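PDB 2W46: esterase D from Cellvibrio japonicus, which probably takes part in breaking down plant cell walls, here represented by its family 35 carbohydrate-binding module rather than its catalytic part. Local coordinates for residues C17-T22 / A36-A41; I62-G67 / G124-D129. All coordinates share one frame; numbering follows the deposited sequence.

Interaction 1: C17-T22 / A36-A41; sequences CRVDGT and ANTNNA. With NA (sodium ion), chain D.
The contact is the open end of a two-stranded antiparallel hairpin, strands 21-24 and 35-38, beside the metal and sugar site of the carbohydrate-binding module. Thr22 and Asn37 form its hydrogen-bonded pair: Asn37 N gives a nearly straight bond to Thr22 O at 2.8 Å, and Thr22 N returns one to Asn37 O at 3.0 Å. One step on, Gly21 faces Thr38 across a non-hydrogen-bonded pair with the CA atoms 4.2 Å apart, and Gly21 CA makes a CA-H...O contact with Asn37 O at 3.4 Å. Asp20 O then takes the N-H of Asn39 at 2.8 Å, while the Asn39 amide swings back so that OD1 lies 3.4 Å from Gly21 CA. Before the turn, Val19 sets CG2 anti to its own N and brings it 3.9 Å from Ala36 CB.

The side chains of Thr22 and Asn37 run alongside each other, and both are held by Asp24. Asn37 CG stands anti to the backbone N (chi1 177°), which carries OD1 to the sodium ion at 2.2 Å while ND2 bonds Asp24; Asp24 therefore positions a metal ligand from the second shell. Thr38 O and four waters complete the sodium's six ligands. In other structures of this protein, Asn37 and Thr38 bind calcium and Asn37 also contacts glucuronate.

Within 17-22, Arg18 forms a salt bridge with Asp20, gripping the carboxylate side-on through NE and NH2, one nitrogen to each oxygen. Strand 16-19 pairs with strand 45-52 through a classic beta bulge, Cys17 and Arg18 both facing Val47, and Cys17 is disulfide-bonded to Cys143.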
ATOM      1  N   CYS A  17       7.351  -2.915  -5.595  1.00  5.69           N
ATOM      2  CA  CYS A  17       7.539  -4.143  -6.381  1.00  6.42           C
ATOM      3  C   CYS A  17       6.615  -4.377  -7.560  1.00  5.79           C
ATOM      4  O   CYS A  17       7.041  -4.976  -8.568  1.00  6.38           O
ATOM      5  CB  CYS A  17       7.489  -5.385  -5.456  1.00  6.89           C
ATOM      6  SG  CYS A  17       8.864  -5.313  -4.228  1.00 10.99           S
ATOM      7  N   ARG A  18       5.337  -4.010  -7.431  1.00  6.54           N
ATOM      8  CA  ARG A  18       4.378  -4.385  -8.461  1.00  5.36           C
ATOM      9  C   ARG A  18       3.048  -3.690  -8.250  1.00  5.53           C
ATOM     10  O   ARG A  18       2.619  -3.457  -7.130  1.00  4.88           O
ATOM     11  CB  ARG A  18       4.121  -5.923  -8.432  1.00  5.64           C
ATOM     12  CG  ARG A  18       3.441  -6.460  -9.704  1.00  7.37           C
ATOM     13  CD  ARG A  18       3.086  -7.963  -9.603  1.00  9.33           C
ATOM     14  NE  ARG A  18       1.817  -8.218  -8.923  1.00  8.02           N
ATOM     15  CZ  ARG A  18       1.660  -8.924  -7.804  1.00  9.89           C
ATOM     16  NH1 ARG A  18       2.717  -9.453  -7.170  1.00  7.16           N
ATOM     17  NH2 ARG A  18       0.421  -9.113  -7.319  1.00  6.49           N
ATOM     18  N   VAL A  19       2.381  -3.392  -9.350  1.00  5.26           N
ATOM     19  CA  VAL A  19       0.953  -3.132  -9.289  1.00  4.70           C
ATOM     20  C   VAL A  19       0.334  -4.008 -10.386  1.00  4.31           C
ATOM     21  O   VAL A  19       0.878  -4.114 -11.466  1.00  3.87           O
ATOM     22  CB  VAL A  19       0.623  -1.630  -9.523  1.00  5.95           C
ATOM     23  CG1 VAL A  19       1.362  -1.112 -10.791  1.00  3.95           C
ATOM     24  CG2 VAL A  19      -0.952  -1.411  -9.587  1.00  4.17           C
ATOM     25  N   ASP A  20      -0.790  -4.639 -10.067  1.00  3.84           N
ATOM     26  CA  ASP A  20      -1.648  -5.293 -11.049  1.00  4.29           C
ATOM     27  C   ASP A  20      -2.577  -4.194 -11.542  1.00  3.77           C
ATOM     28  O   ASP A  20      -3.609  -3.908 -10.929  1.00  4.92           O
ATOM     29  CB  ASP A  20      -2.433  -6.423 -10.401  1.00  3.68           C
ATOM     30  CG  ASP A  20      -1.531  -7.514  -9.857  1.00  4.43           C
ATOM     31  OD1 ASP A  20      -0.577  -7.952 -10.561  1.00  5.62           O
ATOM     32  OD2 ASP A  20      -1.800  -7.938  -8.720  1.00  4.96           O
ATOM     33  N   GLY A  21      -2.154  -3.550 -12.624  1.00  4.22           N
ATOM     34  CA  GLY A  21      -2.799  -2.323 -13.152  1.00  3.41           C
ATOM     35  C   GLY A  21      -1.710  -1.401 -13.689  1.00  3.93           C
ATOM     36  O   GLY A  21      -0.778  -1.853 -14.350  1.00  4.10           O
ATOM     37  N   THR A  22      -1.807  -0.108 -13.374  1.00  4.57           N
ATOM     38  CA  THR A  22      -0.863   0.880 -13.900  1.00  4.69           C
ATOM     39  C   THR A  22      -0.459   1.880 -12.837  1.00  4.95           C
ATOM     40  O   THR A  22      -1.094   1.958 -11.768  1.00  4.70           O
ATOM     41  CB  THR A  22      -1.437   1.687 -15.079  1.00  4.83           C
ATOM     42  OG1 THR A  22      -2.706   2.241 -14.695  1.00  5.60           O
ATOM     43  CG2 THR A  22      -1.562   0.807 -16.327  1.00  3.80           C
ATOM     44  N   ALA A  36      -0.615   4.174  -7.696  1.00  5.28           N
ATOM     45  CA  ALA A  36      -1.006   2.896  -8.298  1.00  5.69           C
ATOM     46  C   ALA A  36      -2.515   2.849  -8.482  1.00  6.01           C
ATOM     47  O   ALA A  36      -3.273   3.138  -7.549  1.00  6.06           O
ATOM     48  CB  ALA A  36      -0.541   1.750  -7.412  1.00  5.11           C
ATOM     49  N   ASN A  37      -2.924   2.465  -9.692  1.00  5.11           N
ATOM     50  CA  ASN A  37      -4.314   2.307 -10.097  1.00  5.25           C
ATOM     51  C   ASN A  37      -4.504   0.833 -10.462  1.00  4.71           C
ATOM     52  O   ASN A  37      -4.088   0.412 -11.522  1.00  5.48           O
ATOM     53  CB  ASN A  37      -4.581   3.203 -11.322  1.00  4.85           C
ATOM     54  CG  ASN A  37      -5.984   3.057 -11.875  1.00  6.51           C
ATOM     55  OD1 ASN A  37      -6.802   2.328 -11.325  1.00  4.34           O
ATOM     56  ND2 ASN A  37      -6.276   3.754 -12.969  1.00  8.78           N
ATOM     57  N   THR A  38      -5.100   0.039  -9.583  1.00  5.28           N
ATOM     58  CA  THR A  38      -5.274  -1.384  -9.845  1.00  4.28           C
ATOM     59  C   THR A  38      -6.288  -1.678 -10.949  1.00  5.78           C
ATOM     60  O   THR A  38      -7.225  -0.889 -11.178  1.00  4.30           O
ATOM     61  CB  THR A  38      -5.717  -2.159  -8.576  1.00  4.60           C
ATOM     62  OG1 THR A  38      -6.898  -1.570  -8.052  1.00  5.02           O
ATOM     63  CG2 THR A  38      -4.627  -2.127  -7.493  1.00  3.01           C
ATOM     64  N   ASN A  39      -6.116  -2.828 -11.618  1.00  5.74           N
ATOM     65  CA  ASN A  39      -7.231  -3.441 -12.351  1.00  5.87           C
ATOM     66  C   ASN A  39      -8.489  -3.476 -11.464  1.00  6.58           C
ATOM     67  O   ASN A  39      -8.388  -3.607 -10.247  1.00  6.42           O
ATOM     68  CB  ASN A  39      -6.883  -4.899 -12.755  1.00  4.31           C
ATOM     69  CG  ASN A  39      -5.680  -4.975 -13.679  1.00  5.57           C
ATOM     70  OD1 ASN A  39      -5.447  -4.077 -14.477  1.00  3.41           O
ATOM     71  ND2 ASN A  39      -4.923  -6.047 -13.573  1.00  4.00           N
ATOM     72  N   ASN A  40      -9.663  -3.419 -12.087  1.00  6.31           N
ATOM     73  CA  ASN A  40     -10.916  -3.643 -11.382  1.00  8.79           C
ATOM     74  C   ASN A  40     -11.227  -5.113 -11.258  1.00  8.20           C
ATOM     75  O   ASN A  40     -12.039  -5.630 -11.991  1.00  7.38           O
ATOM     76  CB  ASN A  40     -12.059  -2.893 -12.089  1.00 10.10           C
ATOM     77  CG  ASN A  40     -11.674  -1.482 -12.420  1.00 14.23           C
ATOM     78  OD1 ASN A  40     -11.792  -1.036 -13.565  1.00 24.53           O
ATOM     79  ND2 ASN A  40     -11.189  -0.771 -11.432  1.00 13.07           N
ATOM     80  N   ALA A  41     -10.612  -5.751 -10.262  1.00  7.64           N
ATOM     81  CA  ALA A  41     -10.667  -7.190 -10.119  1.00  6.91           C
ATOM     82  C   ALA A  41     -10.329  -7.469  -8.687  1.00  6.16           C
ATOM     83  O   ALA A  41      -9.369  -6.865  -8.155  1.00  5.60           O
ATOM     84  CB  ALA A  41      -9.621  -7.844 -11.031  1.00  7.18           C
TER
HETATM   85 NA    NA D1149      -8.418   1.151 -10.316  1.00  6.58          NA
HETATM   86  O   HOH W   1      -5.409   0.303 -14.022  1.00 25.90           O
HETATM   87  O   HOH W   2      -7.143   1.830  -8.222  1.00  5.63           O
HETATM   88  O   HOH W   3      -9.465  -0.452  -8.975  1.00  9.28           O
HETATM   89  O   HOH W   4     -10.016   1.403 -11.894  1.00 22.40           O
HETATM   90  O   HOH W   5      -9.337   3.427  -9.581  1.00 11.90           O

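Interaction 2: I62-G67 / G124-D129; sequences IRYANG and GLPNID. With CA (calcium ion), chain C.
Tyr64 and Ile128 face each other as a non-hydrogen-bonded pair where strands 56-65 and 127-134 run antiparallel inside the four-stranded sheet of the module. The backbone ladder comes first: Ala65 and Asn127 are the hydrogen-bonded pair, with Ala65 N to Asn127 O at 2.9 Å and Asn127 N to Ala65 O at 3.0 Å, the latter noticeably bent (131° at the hydrogen). Asp129 N adds a third bond, to Arg63 O.

The apolar contacts gather on the Tyr64 and Ile128 face. Ile128 folds its CD1 into a position 4.0 Å from both Tyr64 CB and Ile62 CG2, and Val46 and Trp48 of strand 45-52 also pack on Ile128. Further along, Pro126 CB and CG meet Tyr64 CD1 obliquely, with CB 3.8 Å away.

Charge pairing occupies the other end. Arg63, extended from CG to NE, lies alongside Asp129, and its NH1 makes a salt bridge to OD2 at 2.7 Å. That oxygen sits close to the guanidinium plane, yet NH1 reaches it from 52° above the carboxylate plane, the two flat groups being turned 68° apart. NH1 also bonds Gly29 O.

Asp129 divides its work: OD1 and the backbone O both bind the calcium ion, alongside Gln10, Glu11, Thr31 and Gly34, while OD2 takes the salt bridge from Arg63. The carboxylate is thus fixed between two positive partners, which would be expected to hold it ionised and keep its rotation set for the metal.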
ATOM      1  N   ILE A  62      -1.210   4.110   4.725  1.00  5.79           N
ATOM      2  CA  ILE A  62      -1.448   3.988   3.293  1.00  5.67           C
ATOM      3  C   ILE A  62      -2.205   5.243   2.889  1.00  5.46           C
ATOM      4  O   ILE A  62      -3.317   5.462   3.361  1.00  6.19           O
ATOM      5  CB  ILE A  62      -2.338   2.741   2.951  1.00  5.70           C
ATOM      6  CG1 ILE A  62      -1.604   1.438   3.311  1.00  8.01           C
ATOM      7  CG2 ILE A  62      -2.735   2.746   1.429  1.00  6.21           C
ATOM      8  CD1 ILE A  62      -2.578   0.316   3.665  1.00  7.98           C
ATOM      9  N   ARG A  63      -1.635   6.039   1.999  1.00  5.01           N
ATOM     10  CA  ARG A  63      -2.333   7.225   1.530  1.00  5.47           C
ATOM     11  C   ARG A  63      -3.072   6.847   0.251  1.00  5.30           C
ATOM     12  O   ARG A  63      -2.492   6.196  -0.648  1.00  5.87           O
ATOM     13  CB  ARG A  63      -1.326   8.337   1.280  1.00  6.09           C
ATOM     14  CG  ARG A  63      -1.955   9.681   0.944  1.00  4.36           C
ATOM     15  CD  ARG A  63      -0.928  10.857   1.132  1.00 10.90           C
ATOM     16  NE  ARG A  63      -1.568  12.164   0.927  1.00  9.46           N
ATOM     17  CZ  ARG A  63      -1.689  12.780  -0.254  1.00 12.29           C
ATOM     18  NH1 ARG A  63      -1.176  12.250  -1.355  1.00  5.71           N
ATOM     19  NH2 ARG A  63      -2.322  13.958  -0.325  1.00  7.73           N
ATOM     20  N   TYR A  64      -4.341   7.235   0.147  1.00  5.52           N
ATOM     21  CA  TYR A  64      -5.173   6.673  -0.957  1.00  4.13           C
ATOM     22  C   TYR A  64      -6.279   7.647  -1.385  1.00  4.44           C
ATOM     23  O   TYR A  64      -6.659   8.525  -0.610  1.00  3.83           O
ATOM     24  CB  TYR A  64      -5.809   5.308  -0.501  1.00  4.91           C
ATOM     25  CG  TYR A  64      -6.887   5.466   0.545  1.00  2.27           C
ATOM     26  CD1 TYR A  64      -8.223   5.541   0.176  1.00  5.46           C
ATOM     27  CD2 TYR A  64      -6.570   5.618   1.915  1.00  5.49           C
ATOM     28  CE1 TYR A  64      -9.234   5.753   1.120  1.00  3.52           C
ATOM     29  CE2 TYR A  64      -7.570   5.821   2.860  1.00  5.24           C
ATOM     30  CZ  TYR A  64      -8.909   5.854   2.451  1.00  6.62           C
ATOM     31  OH  TYR A  64      -9.939   6.052   3.343  1.00  7.06           O
ATOM     32  N   ALA A  65      -6.776   7.512  -2.628  1.00  4.01           N
ATOM     33  CA  ALA A  65      -7.967   8.258  -3.056  1.00  5.70           C
ATOM     34  C   ALA A  65      -9.019   7.269  -3.490  1.00  6.01           C
ATOM     35  O   ALA A  65      -8.691   6.275  -4.132  1.00  7.39           O
ATOM     36  CB  ALA A  65      -7.642   9.254  -4.211  1.00  4.87           C
ATOM     37  N   ASN A  66     -10.286   7.530  -3.127  1.00  5.62           N
ATOM     38  CA  ASN A  66     -11.389   6.660  -3.532  1.00  5.86           C
ATOM     39  C   ASN A  66     -12.532   7.506  -4.015  1.00  5.85           C
ATOM     40  O   ASN A  66     -13.368   7.912  -3.240  1.00  4.95           O
ATOM     41  CB  ASN A  66     -11.838   5.753  -2.394  1.00  5.23           C
ATOM     42  CG  ASN A  66     -12.836   4.683  -2.847  1.00  6.18           C
ATOM     43  OD1 ASN A  66     -13.244   4.634  -4.024  1.00  7.63           O
ATOM     44  ND2 ASN A  66     -13.231   3.824  -1.913  1.00  7.51           N
ATOM     45  N   GLY A  67     -12.560   7.782  -5.310  1.00  5.56           N
ATOM     46  CA  GLY A  67     -13.586   8.657  -5.870  1.00  8.31           C
ATOM     47  C   GLY A  67     -14.910   7.946  -6.168  1.00  9.95           C
ATOM     48  O   GLY A  67     -15.828   8.543  -6.698  1.00 10.05           O
ATOM     49  N   GLY A 124     -11.576  -3.434  -7.261  1.00  6.42           N
ATOM     50  CA  GLY A 124     -10.131  -3.257  -7.106  1.00  6.24           C
ATOM     51  C   GLY A 124      -9.893  -2.391  -5.878  1.00  6.04           C
ATOM     52  O   GLY A 124     -10.799  -2.222  -5.019  1.00  5.85           O
ATOM     53  N   LEU A 125      -8.674  -1.857  -5.767  1.00  5.82           N
ATOM     54  CA  LEU A 125      -8.336  -1.016  -4.642  1.00  4.83           C
ATOM     55  C   LEU A 125      -8.705   0.432  -4.980  1.00  5.44           C
ATOM     56  O   LEU A 125      -8.932   0.777  -6.142  1.00  4.81           O
ATOM     57  CB  LEU A 125      -6.814  -1.098  -4.333  1.00  5.20           C
ATOM     58  CG  LEU A 125      -6.260  -2.408  -3.755  1.00  2.20           C
ATOM     59  CD1 LEU A 125      -4.701  -2.370  -3.697  1.00  3.81           C
ATOM     60  CD2 LEU A 125      -6.836  -2.594  -2.353  1.00  5.30           C
ATOM     61  N   PRO A 126      -8.691   1.300  -3.967  1.00  5.94           N
ATOM     62  CA  PRO A 126      -8.684   2.732  -4.296  1.00  6.34           C
ATOM     63  C   PRO A 126      -7.320   3.002  -4.967  1.00  6.47           C
ATOM     64  O   PRO A 126      -6.462   2.114  -4.996  1.00  5.76           O
ATOM     65  CB  PRO A 126      -8.725   3.390  -2.935  1.00  6.37           C
ATOM     66  CG  PRO A 126      -8.151   2.372  -1.981  1.00  8.03           C
ATOM     67  CD  PRO A 126      -8.543   1.033  -2.527  1.00  5.17           C
ATOM     68  N   ASN A 127      -7.108   4.195  -5.502  1.00  6.44           N
ATOM     69  CA  ASN A 127      -5.778   4.577  -5.992  1.00  5.08           C
ATOM     70  C   ASN A 127      -4.814   4.727  -4.818  1.00  5.07           C
ATOM     71  O   ASN A 127      -5.142   5.371  -3.800  1.00  4.67           O
ATOM     72  CB  ASN A 127      -5.868   5.883  -6.782  1.00  4.77           C
ATOM     73  CG  ASN A 127      -6.703   5.734  -8.077  1.00  6.75           C
ATOM     74  OD1 ASN A 127      -7.189   6.737  -8.656  1.00 11.46           O
ATOM     75  ND2 ASN A 127      -6.848   4.487  -8.557  1.00  4.34           N
ATOM     76  N   ILE A 128      -3.627   4.158  -4.948  1.00  4.08           N
ATOM     77  CA  ILE A 128      -2.725   4.089  -3.790  1.00  4.29           C
ATOM     78  C   ILE A 128      -1.511   4.977  -4.047  1.00  4.02           C
ATOM     79  O   ILE A 128      -0.725   4.716  -4.955  1.00  3.15           O
ATOM     80  CB  ILE A 128      -2.235   2.627  -3.501  1.00  4.36           C
ATOM     81  CG1 ILE A 128      -3.408   1.616  -3.288  1.00  5.02           C
ATOM     82  CG2 ILE A 128      -1.260   2.636  -2.359  1.00  5.40           C
ATOM     83  CD1 ILE A 128      -4.358   1.949  -2.174  1.00  7.88           C
ATOM     84  N   ASP A 129      -1.395   6.051  -3.269  1.00  3.45           N
ATOM     85  CA  ASP A 129      -0.309   7.030  -3.462  1.00  4.15           C
ATOM     86  C   ASP A 129       1.038   6.538  -2.903  1.00  4.88           C
ATOM     87  O   ASP A 129       2.091   6.660  -3.552  1.00  5.48           O
ATOM     88  CB  ASP A 129      -0.688   8.344  -2.770  1.00  3.33           C
ATOM     89  CG  ASP A 129       0.391   9.438  -2.926  1.00  5.92           C
ATOM     90  OD1 ASP A 129       1.044   9.526  -3.992  1.00  3.41           O
ATOM     91  OD2 ASP A 129       0.544  10.250  -2.002  1.00  7.43           O
TER
HETATM   92 CA    CA C1148       2.958   8.340  -5.063  1.00  6.85          CA

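Overall arrangement
From the N terminus, interaction 1 comes first: after strand 16-19 the chain turns into strand 21-24 and returns along 35-38, so 17-22 meets 36-41 with 13 residues between them, mostly loop. Interaction 2 opens only later, with 62-67, and closes at 124-129 after 56 residues that include several strands. The two are therefore in series, neither nested nor crossed. They touch in space all the same, their centres 11 Å apart: Ala36 N lies 2.8 Å from Ile128 O, and Thr38 OG1 2.9 Å from Leu125 N, both probable hydrogen bonds. The short hairpin is thereby tied to the four-stranded sheet, bringing Asn37 beside Asn127, two residues seen to bind glucuronate in another structure of this protein.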